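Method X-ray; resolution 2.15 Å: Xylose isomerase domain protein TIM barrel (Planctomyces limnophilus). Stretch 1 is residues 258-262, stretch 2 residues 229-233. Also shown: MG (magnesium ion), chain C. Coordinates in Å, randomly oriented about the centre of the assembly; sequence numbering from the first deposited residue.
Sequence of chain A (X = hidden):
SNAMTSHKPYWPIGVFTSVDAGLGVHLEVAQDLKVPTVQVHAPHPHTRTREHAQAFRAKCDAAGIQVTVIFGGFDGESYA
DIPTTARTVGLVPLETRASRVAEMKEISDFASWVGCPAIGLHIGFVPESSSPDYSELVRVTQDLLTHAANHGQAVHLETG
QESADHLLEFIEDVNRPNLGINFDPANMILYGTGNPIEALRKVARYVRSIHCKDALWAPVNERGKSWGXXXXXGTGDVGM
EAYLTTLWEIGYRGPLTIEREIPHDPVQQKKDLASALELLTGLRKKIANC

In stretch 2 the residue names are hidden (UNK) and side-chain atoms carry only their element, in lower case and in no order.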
ATOM      1  N   ILE A 258       2.102  -5.072  -8.260  1.00 19.54           N
ATOM      2  CA  ILE A 258       0.776  -5.579  -8.552  1.00 22.18           C
ATOM      3  C   ILE A 258       0.106  -6.074  -7.277  1.00 24.47           C
ATOM      4  O   ILE A 258       0.666  -6.877  -6.523  1.00 25.01           O
ATOM      5  CB  ILE A 258       0.827  -6.762  -9.538  1.00 22.22           C
ATOM      6  CG1 ILE A 258       1.620  -6.398 -10.788  1.00 21.93           C
ATOM      7  CG2 ILE A 258      -0.577  -7.215  -9.895  1.00 19.80           C
ATOM      8  CD1 ILE A 258       2.050  -7.621 -11.614  1.00 24.31           C
ATOM      9  N   GLU A 259      -1.105  -5.600  -7.045  1.00 23.34           N
ATOM     10  CA  GLU A 259      -1.891  -6.088  -5.935  1.00 25.99           C
ATOM     11  C   GLU A 259      -3.227  -6.597  -6.449  1.00 29.94           C
ATOM     12  O   GLU A 259      -3.938  -5.871  -7.132  1.00 26.51           O
ATOM     13  CB  GLU A 259      -2.128  -4.982  -4.913  1.00 20.57           C
ATOM     14  CG  GLU A 259      -2.865  -5.497  -3.682  1.00 25.96           C
ATOM     15  CD  GLU A 259      -3.064  -4.407  -2.657  1.00 31.17           C
ATOM     16  OE1 GLU A 259      -3.585  -3.354  -3.047  1.00 26.32           O
ATOM     17  OE2 GLU A 259      -2.678  -4.593  -1.484  1.00 31.37           O
ATOM     18  N   ARG A 260      -3.552  -7.855  -6.167  1.00 30.36           N
ATOM     19  CA  ARG A 260      -4.881  -8.358  -6.500  1.00 29.37           C
ATOM     20  C   ARG A 260      -5.403  -9.111  -5.301  1.00 31.26           C
ATOM     21  O   ARG A 260      -4.914 -10.218  -4.997  1.00 30.23           O
ATOM     22  CB  ARG A 260      -4.780  -9.298  -7.697  1.00 26.43           C
ATOM     23  CG  ARG A 260      -6.094  -9.906  -8.141  1.00 28.62           C
ATOM     24  CD  ARG A 260      -6.799  -9.040  -9.178  1.00 28.25           C
ATOM     25  NE  ARG A 260      -8.055  -9.654  -9.600  1.00 28.91           N
ATOM     26  CZ  ARG A 260      -9.228  -9.441  -9.012  1.00 32.76           C
ATOM     27  NH1 ARG A 260      -9.316  -8.619  -7.963  1.00 27.41           N
ATOM     28  NH2 ARG A 260     -10.315 -10.059  -9.468  1.00 37.08           N
ATOM     29  N   GLU A 261      -6.437  -8.602  -4.634  1.00 30.35           N
ATOM     30  CA  GLU A 261      -6.717  -9.286  -3.400  1.00 36.46           C
ATOM     31  C   GLU A 261      -7.910 -10.189  -3.604  1.00 38.77           C
ATOM     32  O   GLU A 261      -9.049  -9.812  -3.346  1.00 42.73           O
ATOM     33  CB  GLU A 261      -7.078  -8.231  -2.349  1.00 41.27           C
ATOM     34  CG  GLU A 261      -6.232  -6.961  -2.424  1.00 46.99           C
ATOM     35  CD  GLU A 261      -6.613  -5.932  -1.360  1.00 59.32           C
ATOM     36  OE1 GLU A 261      -7.420  -5.029  -1.674  1.00 65.02           O
ATOM     37  OE2 GLU A 261      -6.104  -6.020  -0.216  1.00 60.52           O
ATOM     38  N   ILE A 262      -7.604 -11.443  -3.894  1.00 34.69           N
ATOM     39  CA  ILE A 262      -8.560 -12.524  -3.848  1.00 38.22           C
ATOM     40  C   ILE A 262      -7.799 -13.758  -3.382  1.00 42.10           C
ATOM     41  O   ILE A 262      -7.755 -14.768  -4.092  1.00 43.21           O
ATOM     42  CB  ILE A 262      -9.225 -12.754  -5.241  1.00 43.80           C
ATOM     43  CG1 ILE A 262      -8.176 -12.804  -6.359  1.00 40.00           C
ATOM     44  CG2 ILE A 262     -10.206 -11.632  -5.560  1.00 40.82           C
ATOM     45  CD1 ILE A 262      -8.753 -13.136  -7.726  1.00 39.52           C
ATOM     46  N   UNK A 229     -16.051  -2.142  -7.292  1.00 27.94           N
ATOM     47  CA  UNK A 229     -15.689  -3.547  -7.451  1.00 30.67           C
ATOM     48  C   UNK A 229     -14.270  -3.695  -7.982  1.00 26.88           C
ATOM     49  O   UNK A 229     -13.950  -3.166  -9.043  1.00 29.65           O
ATOM     50  c   UNK A 229     -16.663  -4.231  -8.419  1.00 36.67           C
ATOM     51  c   UNK A 229     -17.130  -6.273  -9.861  1.00 60.66           C
ATOM     52  c   UNK A 229     -16.337  -5.693  -8.689  1.00 46.22           C
ATOM     53  o   UNK A 229     -17.939  -5.581 -10.493  1.00 63.63           O
ATOM     54  n   UNK A 229     -16.894  -7.552 -10.157  1.00 64.92           N
ATOM     55  N   UNK A 230     -13.424  -4.424  -7.267  1.00 25.38           N
ATOM     56  CA  UNK A 230     -12.067  -4.657  -7.755  1.00 28.94           C
ATOM     57  C   UNK A 230     -12.108  -5.679  -8.882  1.00 27.40           C
ATOM     58  O   UNK A 230     -12.838  -6.652  -8.792  1.00 27.60           O
ATOM     59  o   UNK A 230      -7.727  -6.501  -6.552  1.00 40.46           O
ATOM     60  c   UNK A 230      -9.686  -5.248  -7.098  1.00 39.50           C
ATOM     61  c   UNK A 230      -8.774  -5.973  -6.107  1.00 43.36           C
ATOM     62  o   UNK A 230      -9.098  -6.018  -4.898  1.00 47.69           O
ATOM     63  c   UNK A 230     -11.138  -5.138  -6.637  1.00 31.81           C
ATOM     64  N   UNK A 231     -11.343  -5.444  -9.948  1.00 27.99           N
ATOM     65  CA  UNK A 231     -11.320  -6.343 -11.100  1.00 27.65           C
ATOM     66  C   UNK A 231      -9.881  -6.546 -11.584  1.00 27.19           C
ATOM     67  O   UNK A 231      -8.982  -5.817 -11.173  1.00 25.80           O
ATOM     68  c   UNK A 231     -13.649  -5.770 -11.900  1.00 27.24           C
ATOM     69  c   UNK A 231     -11.698  -4.389 -12.659  1.00 24.00           C
ATOM     70  c   UNK A 231     -12.174  -5.789 -12.271  1.00 30.73           C
ATOM     71  N   UNK A 232      -9.674  -7.533 -12.455  1.00 25.67           N
ATOM     72  CA  UNK A 232      -8.356  -7.820 -13.014  1.00 27.74           C
ATOM     73  C   UNK A 232      -7.736  -6.580 -13.682  1.00 28.97           C
ATOM     74  O   UNK A 232      -8.439  -5.773 -14.290  1.00 27.26           O
ATOM     75  c   UNK A 232      -8.445  -8.983 -14.011  1.00 31.01           C
ATOM     76  N   UNK A 233      -6.422  -6.433 -13.544  1.00 28.54           N
ATOM     77  CA  UNK A 233      -5.730  -5.234 -13.998  1.00 28.97           C
ATOM     78  C   UNK A 233      -6.032  -4.946 -15.471  1.00 32.80           C
ATOM     79  O   UNK A 233      -5.894  -5.823 -16.321  1.00 29.12           O
ATOM     80  c   UNK A 233      -3.459  -4.079 -13.702  1.00 35.76           C
ATOM     81  c   UNK A 233      -3.790  -3.423 -12.369  1.00 33.65           C
ATOM     82  c   UNK A 233      -4.224  -5.394 -13.812  1.00 28.43           C
ATOM     83  c   UNK A 233      -1.955  -4.281 -13.859  1.00 35.70           C
TER
HETATM   84 MG    MG C 291      -3.118  -1.115  -2.140  1.00  7.92          MG
HETATM   85  O   HOH W   1     -11.956  -8.882  -6.898  1.00 43.68           O

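Position 229 has five side-chain atoms: three carbons in an unbranched run, the third carrying one oxygen and one nitrogen. That end is a carboxamide. The side chain is extended and exposed, and its nitrogen stays 7.1 Å from NH2 of Arg 260. The residue is Gln 229. The chain is in a strand here.

Position 230 also has three carbons in a row, but the third carries two oxygens. That end is a carboxylate. The CA-to-CB bond points toward stretch 1, and the chain is extended, with chi1 and chi2 both t. One oxygen lies 3.0 Å from NH1 of Arg 260 and 3.1 Å from the backbone N of Glu 261. The residue is Glu 230, and the oxygen in question is OE2. Both nitrogens donate to it; the bond from Arg 260 is weak in angle but forms part of a salt bridge. The other oxygen, OE1, lies 3.8 Å from OE1 of Glu 261, so two like charges sit close together.

Position 231 has three carbons, one at CB carrying the other two. The CA-to-CB bond points away from stretch 1, and CB stays 5.4 Å from NH2 of Arg 260. The backbone makes the contact instead: the C atom of 231 lies 3.9 Å from CZ of Arg 260, over one face of the guanidinium. The fork at CB marks Val 231.

Position 232 has a single side-chain carbon. Its CA is 3.9 Å from NE of Arg 260, and its CB is 4.5 Å from the same NE. Its backbone N lies over the same guanidinium face as the C of Val 231. The residue is Ala 232.

Position 233 has four carbons, forked at the second. It is buried. The end of its side chain comes nearer to stretch 1 than its CA-to-CB direction suggests, yet a terminal carbon stops 5.1 Å from CG2 of Ile 258. The residue is Leu 233.

The contact centres on Arg 260 and Glu 230. OE2 of Glu 230 meets the guanidinium at its edge, near the plane, where NH1 can donate. The backbone at 231 and 232 covers one face of the same group. A water adds a second link: it accepts from NH1 of Arg 260 at 2.9 Å and donates to the backbone O of Glu 230 at 3.1 Å. The positive charge of Arg 260 and the N-H of Glu 261 both favour the carboxylate of Glu 230. Next to Arg 260, Glu 259 serves another site: its OE1 binds the magnesium ion MG at 2.5 Å.

Stretch 2, residues 229-233: QEVAL
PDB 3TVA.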